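Local structure of mandalate racemase/muconate lactonizing enzyme (Unidentified, 4E4U) at residues A[24-29]-A[52-57]; A[242-247]-A[253-258]; A[284-289]-A[293-298]; A[315-320]-A[349-354]; A[228-233]-A[329-334]. The protein is a putative member of the mandelate racemase/muconate lactonizing enzyme family in the enolase superfamily, probably acting on a carboxylate substrate still to be identified. All blocks are in the same frame, centred on the assembly; numbering follows the deposited sequence.

Contact 1 (A[24-29]-A[52-57]); sequences IFVKLK and PIIDDV
Ile54 of helix 47-61 faces two residues of strand 22-30, Ile24 and Val26. All contacts across the pair are between methyl groups. Ile24 CG2 lies 3.7 Å from Ile54 CD1, and Val26 CG1 lies 3.9 Å from Ile54 CG2. The two branches of Ile54 thus divide the work: the long branch ends on Ile24 and the short branch ends on Val26. Both strand side chains meet the isoleucine at a slant. In Ile54 the torsion chi1 is -66°, which sets CG2 opposite the backbone N and sends CG1 opposite the carbonyl carbon. The two methyls can then serve two strand residues at once. The CA atoms of Val26 and Ile54 are 8.7 Å apart, a spacing filled by side chains.

Backbone hydrogen bonding stays within each element or passes to its neighbours. Ile24 and Val26 pair with Ile40 and Gly38 of strand 35-40, and Phe25 pairs with His9 of strand 3-12. Ile40 also touches all three contact residues. Charge is found on another side of the helix, where Asp56 forms a salt bridge with Arg60 and accepts a hydrogen bond from Gly46 N of a second subunit.

This part of the packing between the helix and the three-stranded sheet of the N-terminal domain has no directed bond, so it probably depends on shape fit and the exclusion of water.

Contact 2 (A[242-247]-A[253-258]); sequences EAIAQV and IPIATG
The end of Ile244 meets the end of Thr257 and makes the tighter part of this contact. Ile244 CD1 lies 3.8 Å from Thr257 CG2, and it is equally near Thr257 CB. The CG1 branch of Ile244 is set opposite the backbone N, with chi1 at -168°, and chi2 is also extended. This straight chain carries CD1 from helix 241-249 to the strand. On the way Ile244 lies alongside Ile255, the two running opposite ways, with Ile244 CG1 4.0 Å from Ile255 CG2.

The helix and strand 255-257 belong to a beta-alpha-beta unit that starts with strand 231-233. Such units build the barrel of the enolase C-terminal domain, with the helices packed outside the strands. The local axes of helix 242-247 and strand 255-257 pass 9.8 Å apart at 149°, so they run nearly antiparallel, as expected for a helix that leads back to the next parallel strand. Ala256 points its CB away from the helix, while Ile255 and Thr257 point toward it.

Packing is looser at Val247, whose CG1 lies 4.1 Å from Ile255 CD1. Val247 stands roughly perpendicular to Ile255. It also packs on Phe232 of the neighbouring strand and on Pro214 and Ala217 of helix 214-224. Leu270 of helix 263-272 touches both Ile244 and Thr257 on the tight side. On the outer side of the helix Glu242 is exposed and Gln246 partly so, while Ala243 packs on Tyr303 of a neighbouring subunit.

Contact 3 (A[284-289]-A[293-298]); sequences ARVGGL and KKIATL
The start of helix 289-301 and the glycine-containing loop before it form this contact, with Val286 of the loop packed on Ile295 of the helix. Gly288 occupies the N-cap position, and Leu289 begins the helix. Ile295 CD1 points at the branch point of Val286, lying 3.6 Å from Val286 CB. The same methyl is also near both valine methyls, at 4.0 Å from Val286 CG1 and 3.9 Å from Val286 CG2. One methyl therefore sits against the whole head of the valine. The two side chains meet at a slant. In Ile295, chi1 of -68° directs CG1 opposite the carbonyl carbon, and a nearly extended chi2 brings CD1 back to the loop. Phe267 of helix 263-272 and Leu281 touch both residues.

The polar link is a helical backbone bond. Lys293 N donates to Leu289 O at 2.9 Å, with an N-H...O angle of 158°. Lys293 CB lies near the same oxygen, but the rest of the lysine leads away. Its NZ forms a salt bridge with Glu71 of a neighbouring subunit and a hydrogen bond to Leu117 O.

Gly287 and Gly288 both have positive phi. At these backbone angles a CB would press on the preceding carbonyl oxygen. They let the chain turn sharply between Val286 and Leu289. Glu98 OE1 accepts a hydrogen bond from Leu289 N at the helix start. The arrangement of a glycine N-cap, a first-turn backbone bond and a loop residue folded onto the helix side is that of a helix N-terminus within the barrel domain.

Contact 4 (A[315-320]-A[349-354]); sequences VGAAAS and TPIRWE
With chi1 at -63° and chi2 at 168°, Ile351 turns CG1 opposite its carbonyl carbon and stretches the branch out to CD1, which meets Ala317 on helix 314-325. Ile351 CD1 lies 3.6 Å from Ala317 CB. It also comes within 4.3 Å of Ala318 N, a looser approach. The CA atoms of Ala318 and Ile351 are 7.4 Å apart. The small alanine side chains leave room for this close approach. Ala317 points its CB toward the isoleucine.

The pair forms a small apolar contact without a hydrogen bond across it. Ile351 gains more cover from Pro314 and Ile321 of the same helix, and from Ile358 of strand 357-359. Trp339 touches Ala317, and Ile368 touches Ala318.

Strand 352-354 pairs antiparallel with strand 357-359, which in turn runs antiparallel to barrel strand 125-130. Trp353 NE1 bonds to Ser127 OG of that barrel strand and so ties the hairpin to it. The contact therefore packs the approach to a beta hairpin, added after the last barrel strand, onto a helix of the enolase-type barrel domain.

Contact 5 (A[228-233]-A[329-334]); sequences DPLWFE and NFLIQE
The CA atoms of Leu230 and Leu331, the closest pair between these two segments, are still 10.5 Å apart, so long side chains bridge the gap. Trp231 and Leu230 share this, the indole with the rim of its six-membered ring. Ile332 CG2 lies 3.7 Å from Trp231 CZ3, near the ring plane. Leu331 CD2 also comes to the edge, in the plane, at 3.9 Å from Trp231 CZ3. Leu230 CD1 makes a looser contact with Leu331 CD2 at 4.3 Å. A chi1 of 72° sets the indole between the backbone N and the carbonyl carbon, and from there its rim meets Leu331 and Ile332.

At the other end of the ring, Trp231 NE1 donates to Glu233 OE1 at 2.9 Å. The oxygen uses its anti lone pair and lies 30° out of the indole plane. A water donates to Glu233 OE2 and, weakly, to Glu334 OE1. Tyr128 meets Trp231 edge-to-face.

The contact thus has an apolar part and, next to it, a polar part, both between strands of the barrel. The bent indole N-H bond (132°), Lys164 and Gln280 all meet Glu233 OE1 and probably limit its movement, while the water links the carboxylate weakly to Glu334.

Contacts 2 and 5 are neighbours in the barrel sheet. Their strands 255-257 and 231-233 are joined by probable hydrogen bonds, including Pro254 O to Phe232 N at 2.9 Å. Contact 5 also meets contact 4, where Ser320 OG lies 2.8 Å from Gln333 OE1, and contact 3, through Ala296 O and Asn329 ND2. Contact 3 touches contact 4 through Leu289 and Ala319. Contact 1 belongs to the N-terminal domain and reaches the barrel domain at contact 4, with Phe25 CE1 3.6 Å from Val315 CG2. The centres of contacts 1 and 2 are 34 Å apart. Glu233 and Glu334 of contact 5 sit at barrel strand ends, where this family usually has its active site. The dithiol pocket uses other residues.

Contact 1 (A[24-29]-A[52-57])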
# COMPACT_ATOMS: atom_id res chain seq x y z
N ILE A 24 6.37 44.05 4.59
CA ILE A 24 7.16 44.29 3.39
C ILE A 24 6.25 44.54 2.20
O ILE A 24 5.60 43.61 1.72
CB ILE A 24 8.07 43.08 3.08
CG1 ILE A 24 8.94 42.73 4.28
CG2 ILE A 24 8.92 43.37 1.85
CD1 ILE A 24 9.70 41.42 4.11
N PHE A 25 6.20 45.78 1.73
CA PHE A 25 5.34 46.13 0.60
C PHE A 25 6.17 46.40 -0.65
O PHE A 25 7.28 46.92 -0.56
CB PHE A 25 4.49 47.36 0.90
CG PHE A 25 3.59 47.21 2.10
CD1 PHE A 25 2.61 46.23 2.13
CD2 PHE A 25 3.72 48.06 3.19
CE1 PHE A 25 1.77 46.09 3.23
CE2 PHE A 25 2.89 47.93 4.29
CZ PHE A 25 1.92 46.94 4.31
N VAL A 26 5.61 46.05 -1.81
CA VAL A 26 6.21 46.44 -3.08
C VAL A 26 5.19 47.20 -3.92
O VAL A 26 4.00 46.87 -3.91
CB VAL A 26 6.74 45.21 -3.85
CG1 VAL A 26 7.95 44.61 -3.14
CG2 VAL A 26 5.64 44.16 -4.04
N LYS A 27 5.66 48.24 -4.60
CA LYS A 27 4.82 49.00 -5.51
C LYS A 27 5.40 48.94 -6.92
O LYS A 27 6.58 49.26 -7.12
CB LYS A 27 4.67 50.45 -5.04
CG LYS A 27 3.80 50.61 -3.80
CD LYS A 27 3.67 52.07 -3.35
CE LYS A 27 2.94 52.92 -4.38
NZ LYS A 27 2.82 54.34 -3.95
N LEU A 28 4.59 48.50 -7.87
CA LEU A 28 5.01 48.41 -9.27
C LEU A 28 4.32 49.48 -10.09
O LEU A 28 3.17 49.82 -9.83
CB LEU A 28 4.64 47.05 -9.85
CG LEU A 28 5.16 45.82 -9.12
CD1 LEU A 28 4.72 44.56 -9.85
CD2 LEU A 28 6.68 45.89 -9.01
N LYS A 29 5.02 50.00 -11.08
CA LYS A 29 4.38 50.92 -12.02
C LYS A 29 4.61 50.43 -13.45
O LYS A 29 5.68 49.88 -13.77
CB LYS A 29 4.90 52.35 -11.85
CG LYS A 29 3.93 53.41 -12.36
CD LYS A 29 4.34 54.81 -11.93
CE LYS A 29 3.17 55.79 -12.06
NZ LYS A 29 3.53 56.99 -12.85
N PRO A 52 17.74 44.21 -0.87
CA PRO A 52 18.47 43.85 -2.09
C PRO A 52 17.99 42.54 -2.73
O PRO A 52 18.12 42.38 -3.94
CB PRO A 52 19.93 43.73 -1.62
CG PRO A 52 19.84 43.56 -0.15
CD PRO A 52 18.64 44.32 0.29
N ILE A 53 17.44 41.61 -1.95
CA ILE A 53 16.85 40.41 -2.54
C ILE A 53 15.73 40.80 -3.50
O ILE A 53 15.66 40.31 -4.64
CB ILE A 53 16.29 39.48 -1.46
CG1 ILE A 53 17.42 38.79 -0.69
CG2 ILE A 53 15.38 38.43 -2.08
CD1 ILE A 53 16.94 38.02 0.51
N ILE A 54 14.84 41.68 -3.05
CA ILE A 54 13.69 42.07 -3.86
C ILE A 54 14.15 42.77 -5.14
O ILE A 54 13.63 42.48 -6.23
CB ILE A 54 12.74 42.96 -3.05
CG1 ILE A 54 12.10 42.15 -1.92
CG2 ILE A 54 11.65 43.54 -3.95
CD1 ILE A 54 11.53 43.02 -0.81
N ASP A 55 15.13 43.65 -5.03
CA ASP A 55 15.69 44.31 -6.21
C ASP A 55 16.22 43.28 -7.20
O ASP A 55 16.00 43.39 -8.41
CB ASP A 55 16.83 45.26 -5.81
CG ASP A 55 16.35 46.58 -5.26
OD1 ASP A 55 15.14 46.89 -5.39
OD2 ASP A 55 17.19 47.32 -4.70
N ASP A 56 16.90 42.26 -6.69
CA ASP A 56 17.50 41.25 -7.54
C ASP A 56 16.44 40.45 -8.31
O ASP A 56 16.55 40.26 -9.52
CB ASP A 56 18.36 40.31 -6.70
CG ASP A 56 19.19 39.36 -7.55
OD1 ASP A 56 20.20 39.82 -8.12
OD2 ASP A 56 18.83 38.17 -7.64
N VAL A 57 15.41 40.00 -7.60
CA VAL A 57 14.35 39.22 -8.23
C VAL A 57 13.63 40.06 -9.28
O VAL A 57 13.35 39.60 -10.38
CB VAL A 57 13.35 38.71 -7.18
CG1 VAL A 57 12.20 37.95 -7.85
CG2 VAL A 57 14.05 37.82 -6.15

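Contact 2 (A[242-247]-A[253-258])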
# COMPACT_ATOMS: atom_id res chain seq x y z
N GLU A 242 4.37 12.80 6.39
CA GLU A 242 3.94 11.56 7.03
C GLU A 242 3.71 11.78 8.53
O GLU A 242 2.78 11.21 9.11
CB GLU A 242 4.97 10.46 6.77
CG GLU A 242 4.97 9.97 5.30
CD GLU A 242 5.38 11.05 4.28
OE1 GLU A 242 6.26 11.89 4.60
OE2 GLU A 242 4.83 11.06 3.15
N ALA A 243 4.53 12.63 9.14
CA ALA A 243 4.41 12.89 10.57
C ALA A 243 3.12 13.63 10.89
O ALA A 243 2.42 13.28 11.84
CB ALA A 243 5.62 13.67 11.05
N ILE A 244 2.79 14.65 10.11
CA ILE A 244 1.55 15.37 10.37
C ILE A 244 0.34 14.48 10.04
O ILE A 244 -0.67 14.51 10.76
CB ILE A 244 1.52 16.74 9.66
CG1 ILE A 244 0.37 17.60 10.19
CG2 ILE A 244 1.46 16.62 8.14
CD1 ILE A 244 0.46 19.04 9.75
N ALA A 245 0.46 13.63 9.02
CA ALA A 245 -0.62 12.69 8.71
C ALA A 245 -0.86 11.68 9.84
O ALA A 245 -1.98 11.23 10.05
CB ALA A 245 -0.36 11.97 7.40
N GLN A 246 0.20 11.31 10.55
CA GLN A 246 0.06 10.42 11.69
C GLN A 246 -0.86 11.03 12.75
O GLN A 246 -1.67 10.33 13.36
CB GLN A 246 1.42 10.08 12.28
CG GLN A 246 2.10 8.92 11.56
CD GLN A 246 1.25 7.66 11.57
OE1 GLN A 246 0.75 7.25 12.62
NE2 GLN A 246 1.09 7.04 10.40
N VAL A 247 -0.74 12.34 12.96
CA VAL A 247 -1.60 13.03 13.92
C VAL A 247 -3.05 12.98 13.41
O VAL A 247 -3.97 12.61 14.14
CB VAL A 247 -1.15 14.48 14.18
CG1 VAL A 247 -2.06 15.12 15.22
CG2 VAL A 247 0.29 14.52 14.65
N ILE A 253 -10.30 15.51 15.39
CA ILE A 253 -10.23 16.96 15.21
C ILE A 253 -9.58 17.24 13.86
O ILE A 253 -8.51 16.70 13.57
CB ILE A 253 -9.38 17.62 16.31
CG1 ILE A 253 -9.89 17.25 17.70
CG2 ILE A 253 -9.33 19.14 16.10
CD1 ILE A 253 -8.95 17.65 18.83
N PRO A 254 -10.21 18.09 13.03
CA PRO A 254 -9.58 18.42 11.75
C PRO A 254 -8.18 19.01 11.93
O PRO A 254 -8.00 19.85 12.81
CB PRO A 254 -10.52 19.48 11.16
CG PRO A 254 -11.84 19.15 11.75
CD PRO A 254 -11.53 18.74 13.17
N ILE A 255 -7.22 18.57 11.13
CA ILE A 255 -5.89 19.17 11.14
C ILE A 255 -5.83 20.29 10.11
O ILE A 255 -6.21 20.11 8.95
CB ILE A 255 -4.77 18.15 10.86
CG1 ILE A 255 -4.84 16.99 11.87
CG2 ILE A 255 -3.40 18.83 10.87
CD1 ILE A 255 -4.89 17.42 13.33
N ALA A 256 -5.39 21.46 10.56
CA ALA A 256 -5.17 22.61 9.69
C ALA A 256 -3.69 22.92 9.66
O ALA A 256 -3.03 22.92 10.69
CB ALA A 256 -5.95 23.83 10.19
N THR A 257 -3.17 23.21 8.48
CA THR A 257 -1.78 23.64 8.39
C THR A 257 -1.52 24.36 7.08
O THR A 257 -2.36 24.34 6.18
CB THR A 257 -0.82 22.45 8.55
OG1 THR A 257 0.46 22.94 8.96
CG2 THR A 257 -0.70 21.64 7.25
N GLY A 258 -0.36 24.98 6.96
CA GLY A 258 0.06 25.49 5.68
C GLY A 258 0.73 26.84 5.65
O GLY A 258 1.26 27.24 4.61

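Contact 3 (A[284-289]-A[293-298])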
# COMPACT_ATOMS: atom_id res chain seq x y z
N ALA A 284 0.81 35.66 0.39
CA ALA A 284 2.07 36.39 0.28
C ALA A 284 3.31 35.50 0.46
O ALA A 284 4.44 35.99 0.42
CB ALA A 284 2.09 37.56 1.27
N ARG A 285 3.10 34.20 0.64
CA ARG A 285 4.19 33.23 0.73
C ARG A 285 4.14 32.13 -0.34
O ARG A 285 5.18 31.65 -0.77
CB ARG A 285 4.20 32.56 2.12
CG ARG A 285 4.99 31.25 2.19
CD ARG A 285 5.26 30.84 3.62
NE ARG A 285 6.42 31.54 4.15
CZ ARG A 285 6.69 31.71 5.44
NH1 ARG A 285 5.85 31.28 6.38
NH2 ARG A 285 7.81 32.33 5.79
N VAL A 286 2.94 31.72 -0.75
CA VAL A 286 2.84 30.50 -1.55
C VAL A 286 3.23 30.63 -3.02
O VAL A 286 3.40 29.62 -3.70
CB VAL A 286 1.42 29.84 -1.48
CG1 VAL A 286 1.11 29.42 -0.05
CG2 VAL A 286 0.35 30.75 -2.05
N GLY A 287 3.37 31.86 -3.50
CA GLY A 287 3.72 32.09 -4.89
C GLY A 287 2.83 33.10 -5.60
O GLY A 287 3.02 33.37 -6.79
N GLY A 288 1.85 33.65 -4.88
CA GLY A 288 0.96 34.66 -5.44
C GLY A 288 -0.46 34.15 -5.59
O GLY A 288 -0.79 33.05 -5.13
N LEU A 289 -1.31 34.94 -6.24
CA LEU A 289 -2.73 34.61 -6.33
C LEU A 289 -3.04 33.45 -7.26
O LEU A 289 -3.89 32.62 -6.94
CB LEU A 289 -3.53 35.85 -6.74
CG LEU A 289 -3.76 36.83 -5.59
CD1 LEU A 289 -4.31 38.14 -6.11
CD2 LEU A 289 -4.72 36.22 -4.57
N LYS A 293 -4.65 30.00 -6.08
CA LYS A 293 -5.81 29.41 -6.74
C LYS A 293 -5.54 27.95 -7.09
O LYS A 293 -6.42 27.09 -6.94
CB LYS A 293 -6.16 30.20 -8.01
CG LYS A 293 -7.41 29.73 -8.74
CD LYS A 293 -8.67 30.21 -8.04
CE LYS A 293 -9.91 29.66 -8.71
NZ LYS A 293 -11.15 30.18 -8.09
N LYS A 294 -4.32 27.65 -7.53
CA LYS A 294 -3.94 26.28 -7.85
C LYS A 294 -3.96 25.40 -6.60
O LYS A 294 -4.40 24.24 -6.64
CB LYS A 294 -2.57 26.24 -8.54
CG LYS A 294 -2.62 26.84 -9.94
CD LYS A 294 -1.29 26.73 -10.68
CE LYS A 294 -1.39 27.34 -12.08
NZ LYS A 294 -0.08 27.29 -12.79
N ILE A 295 -3.49 25.94 -5.48
CA ILE A 295 -3.52 25.21 -4.22
C ILE A 295 -4.98 24.96 -3.80
O ILE A 295 -5.33 23.85 -3.36
CB ILE A 295 -2.74 25.97 -3.14
CG1 ILE A 295 -1.25 25.94 -3.49
CG2 ILE A 295 -3.00 25.37 -1.74
CD1 ILE A 295 -0.43 27.01 -2.78
N ALA A 296 -5.84 25.97 -3.94
CA ALA A 296 -7.25 25.79 -3.62
C ALA A 296 -7.88 24.68 -4.48
O ALA A 296 -8.74 23.93 -4.02
CB ALA A 296 -8.01 27.09 -3.80
N THR A 297 -7.45 24.60 -5.74
CA THR A 297 -7.90 23.55 -6.65
C THR A 297 -7.51 22.15 -6.16
O THR A 297 -8.33 21.22 -6.18
CB THR A 297 -7.31 23.80 -8.05
OG1 THR A 297 -7.86 25.01 -8.58
CG2 THR A 297 -7.62 22.65 -9.00
N LEU A 298 -6.26 22.00 -5.72
CA LEU A 298 -5.83 20.73 -5.13
C LEU A 298 -6.72 20.39 -3.95
O LEU A 298 -7.16 19.25 -3.80
CB LEU A 298 -4.38 20.80 -4.66
CG LEU A 298 -3.32 21.11 -5.71
CD1 LEU A 298 -1.93 21.10 -5.08
CD2 LEU A 298 -3.41 20.11 -6.85

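Contact 4 (A[315-320]-A[349-354])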
# COMPACT_ATOMS: atom_id res chain seq x y z
N VAL A 315 -2.29 44.70 2.83
CA VAL A 315 -2.18 44.43 1.40
C VAL A 315 -2.26 42.92 1.15
O VAL A 315 -3.02 42.47 0.30
CB VAL A 315 -0.90 45.06 0.79
CG1 VAL A 315 -0.73 44.61 -0.65
CG2 VAL A 315 -0.96 46.59 0.89
N GLY A 316 -1.48 42.15 1.90
CA GLY A 316 -1.61 40.70 1.85
C GLY A 316 -3.02 40.26 2.23
O GLY A 316 -3.56 39.32 1.65
N ALA A 317 -3.62 40.94 3.21
CA ALA A 317 -5.00 40.62 3.59
C ALA A 317 -5.96 40.86 2.43
O ALA A 317 -6.82 40.03 2.13
CB ALA A 317 -5.42 41.41 4.81
N ALA A 318 -5.79 42.00 1.75
CA ALA A 318 -6.62 42.31 0.59
C ALA A 318 -6.51 41.23 -0.48
O ALA A 318 -7.52 40.79 -1.04
CB ALA A 318 -6.29 43.67 0.03
N ALA A 319 -5.29 40.77 -0.75
CA ALA A 319 -5.10 39.71 -1.74
C ALA A 319 -5.78 38.42 -1.28
O ALA A 319 -6.40 37.72 -2.09
CB ALA A 319 -3.61 39.48 -1.99
N SER A 320 -5.67 38.12 0.00
CA SER A 320 -6.28 36.93 0.57
C SER A 320 -7.80 36.97 0.40
O SER A 320 -8.43 35.96 0.08
CB SER A 320 -5.90 36.83 2.04
OG SER A 320 -6.07 35.51 2.51
N THR A 349 -8.20 53.21 2.07
CA THR A 349 -9.53 52.70 2.36
C THR A 349 -9.37 51.39 3.13
O THR A 349 -8.96 50.39 2.56
CB THR A 349 -10.32 52.42 1.07
OG1 THR A 349 -10.51 53.64 0.34
CG2 THR A 349 -11.69 51.81 1.39
N PRO A 350 -9.70 51.39 4.43
CA PRO A 350 -9.51 50.18 5.23
C PRO A 350 -10.38 48.99 4.82
O PRO A 350 -11.44 49.15 4.20
CB PRO A 350 -9.89 50.63 6.65
CG PRO A 350 -10.63 51.90 6.48
CD PRO A 350 -10.03 52.55 5.26
N ILE A 351 -9.92 47.80 5.17
CA ILE A 351 -10.70 46.58 4.99
C ILE A 351 -11.95 46.68 5.85
O ILE A 351 -11.89 47.10 7.01
CB ILE A 351 -9.87 45.37 5.40
CG1 ILE A 351 -8.66 45.25 4.47
CG2 ILE A 351 -10.71 44.10 5.35
CD1 ILE A 351 -7.62 44.28 4.94
N ARG A 352 -13.08 46.30 5.27
CA ARG A 352 -14.37 46.40 5.94
C ARG A 352 -14.75 45.10 6.66
O ARG A 352 -14.73 44.02 6.08
CB ARG A 352 -15.45 46.76 4.93
CG ARG A 352 -16.81 47.03 5.53
CD ARG A 352 -17.80 47.43 4.45
NE ARG A 352 -19.13 47.65 5.00
CZ ARG A 352 -19.73 48.83 5.05
NH1 ARG A 352 -19.13 49.91 4.56
NH2 ARG A 352 -20.94 48.93 5.57
N TRP A 353 -15.10 45.24 7.94
CA TRP A 353 -15.45 44.11 8.79
C TRP A 353 -16.75 44.44 9.50
O TRP A 353 -16.89 45.52 10.08
CB TRP A 353 -14.34 43.87 9.82
CG TRP A 353 -14.48 42.62 10.64
CD1 TRP A 353 -13.87 41.42 10.41
CD2 TRP A 353 -15.27 42.43 11.83
NE1 TRP A 353 -14.23 40.51 11.37
CE2 TRP A 353 -15.09 41.11 12.25
CE3 TRP A 353 -16.11 43.27 12.57
CZ2 TRP A 353 -15.72 40.59 13.38
CZ3 TRP A 353 -16.74 42.75 13.69
CH2 TRP A 353 -16.53 41.43 14.09
N GLU A 354 -17.72 43.52 9.45
CA GLU A 354 -19.01 43.72 10.10
C GLU A 354 -19.56 42.43 10.65
O GLU A 354 -19.69 41.45 9.91
CB GLU A 354 -20.04 44.26 9.10
CG GLU A 354 -19.76 45.62 8.55
CD GLU A 354 -20.89 46.12 7.67
OE1 GLU A 354 -20.79 47.27 7.21
OE2 GLU A 354 -21.86 45.37 7.44

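Contact 5 (A[228-233]-A[329-334])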
# COMPACT_ATOMS: atom_id res chain seq x y z
N ASP A 228 -14.51 19.63 21.07
CA ASP A 228 -14.84 19.72 19.64
C ASP A 228 -14.29 20.96 18.91
O ASP A 228 -15.05 21.71 18.30
CB ASP A 228 -16.36 19.63 19.44
CG ASP A 228 -16.77 19.43 17.98
OD1 ASP A 228 -16.04 18.76 17.22
OD2 ASP A 228 -17.84 19.93 17.60
N PRO A 229 -12.95 21.17 18.96
CA PRO A 229 -12.40 22.30 18.21
C PRO A 229 -12.60 22.11 16.70
O PRO A 229 -12.57 20.97 16.20
CB PRO A 229 -10.90 22.28 18.53
CG PRO A 229 -10.71 21.23 19.57
CD PRO A 229 -11.91 20.35 19.59
N LEU A 230 -12.76 23.22 16.00
CA LEU A 230 -12.86 23.19 14.55
C LEU A 230 -11.53 22.74 13.91
O LEU A 230 -11.53 22.07 12.89
CB LEU A 230 -13.31 24.55 14.02
CG LEU A 230 -13.20 24.85 12.51
CD1 LEU A 230 -13.88 23.79 11.65
CD2 LEU A 230 -13.78 26.21 12.20
N TRP A 231 -10.41 23.11 14.51
CA TRP A 231 -9.14 22.56 14.05
C TRP A 231 -8.05 22.55 15.09
O TRP A 231 -8.13 23.23 16.11
CB TRP A 231 -8.65 23.25 12.77
CG TRP A 231 -8.12 24.66 12.87
CD1 TRP A 231 -7.08 25.11 13.63
CD2 TRP A 231 -8.55 25.77 12.09
NE1 TRP A 231 -6.86 26.45 13.40
CE2 TRP A 231 -7.75 26.88 12.44
CE3 TRP A 231 -9.54 25.95 11.11
CZ2 TRP A 231 -7.91 28.14 11.87
CZ3 TRP A 231 -9.70 27.20 10.54
CH2 TRP A 231 -8.89 28.28 10.92
N PHE A 232 -7.04 21.74 14.79
CA PHE A 232 -5.80 21.62 15.54
C PHE A 232 -4.73 22.05 14.53
O PHE A 232 -4.49 21.35 13.53
CB PHE A 232 -5.66 20.16 15.96
CG PHE A 232 -4.44 19.83 16.81
CD1 PHE A 232 -3.61 20.80 17.34
CD2 PHE A 232 -4.14 18.49 17.05
CE1 PHE A 232 -2.51 20.43 18.13
CE2 PHE A 232 -3.05 18.13 17.82
CZ PHE A 232 -2.24 19.10 18.36
N GLU A 233 -4.16 23.23 14.75
CA GLU A 233 -3.28 23.88 13.78
C GLU A 233 -1.83 23.44 13.94
O GLU A 233 -1.35 23.31 15.07
CB GLU A 233 -3.36 25.40 14.01
CG GLU A 233 -2.56 26.25 13.04
CD GLU A 233 -3.10 27.68 12.96
OE1 GLU A 233 -4.31 27.88 13.17
OE2 GLU A 233 -2.32 28.59 12.64
N ASN A 329 -14.53 26.27 -1.95
CA ASN A 329 -14.22 25.48 -0.77
C ASN A 329 -13.55 26.32 0.32
O ASN A 329 -12.62 25.89 0.99
CB ASN A 329 -13.36 24.26 -1.13
CG ASN A 329 -12.08 24.63 -1.88
OD1 ASN A 329 -12.05 25.59 -2.66
ND2 ASN A 329 -11.03 23.83 -1.69
N PHE A 330 -14.05 27.54 0.47
CA PHE A 330 -13.57 28.47 1.48
C PHE A 330 -14.22 28.18 2.83
O PHE A 330 -15.44 28.08 2.92
CB PHE A 330 -13.89 29.90 1.04
CG PHE A 330 -13.71 30.93 2.12
CD1 PHE A 330 -12.44 31.34 2.51
CD2 PHE A 330 -14.81 31.51 2.73
CE1 PHE A 330 -12.27 32.30 3.50
CE2 PHE A 330 -14.65 32.47 3.72
CZ PHE A 330 -13.38 32.87 4.10
N LEU A 331 -13.41 28.08 3.88
CA LEU A 331 -13.91 27.88 5.24
C LEU A 331 -14.01 29.18 6.03
O LEU A 331 -15.09 29.55 6.50
CB LEU A 331 -13.01 26.90 6.00
CG LEU A 331 -13.28 26.68 7.49
CD1 LEU A 331 -14.71 26.17 7.73
CD2 LEU A 331 -12.27 25.70 8.09
N ILE A 332 -12.90 29.89 6.17
CA ILE A 332 -12.84 31.06 7.04
C ILE A 332 -11.56 31.83 6.75
O ILE A 332 -10.58 31.24 6.29
CB ILE A 332 -12.91 30.62 8.53
CG1 ILE A 332 -13.31 31.76 9.46
CG2 ILE A 332 -11.60 29.93 8.96
CD1 ILE A 332 -13.69 31.25 10.85
N GLN A 333 -11.56 33.13 7.02
CA GLN A 333 -10.40 33.98 6.77
C GLN A 333 -9.87 34.54 8.07
O GLN A 333 -10.60 35.15 8.84
CB GLN A 333 -10.77 35.13 5.82
CG GLN A 333 -9.70 36.21 5.69
CD GLN A 333 -8.43 35.73 5.01
OE1 GLN A 333 -8.48 35.20 3.90
NE2 GLN A 333 -7.29 35.93 5.66
N GLU A 334 -8.58 34.35 8.31
CA GLU A 334 -7.95 34.91 9.48
C GLU A 334 -7.99 36.43 9.41
O GLU A 334 -7.61 37.03 8.39
CB GLU A 334 -6.50 34.44 9.63
CG GLU A 334 -5.85 34.91 10.93
CD GLU A 334 -4.63 34.10 11.31
OE1 GLU A 334 -4.03 33.46 10.42
OE2 GLU A 334 -4.28 34.09 12.51
O HOH W 1 -3.41 30.21 10.08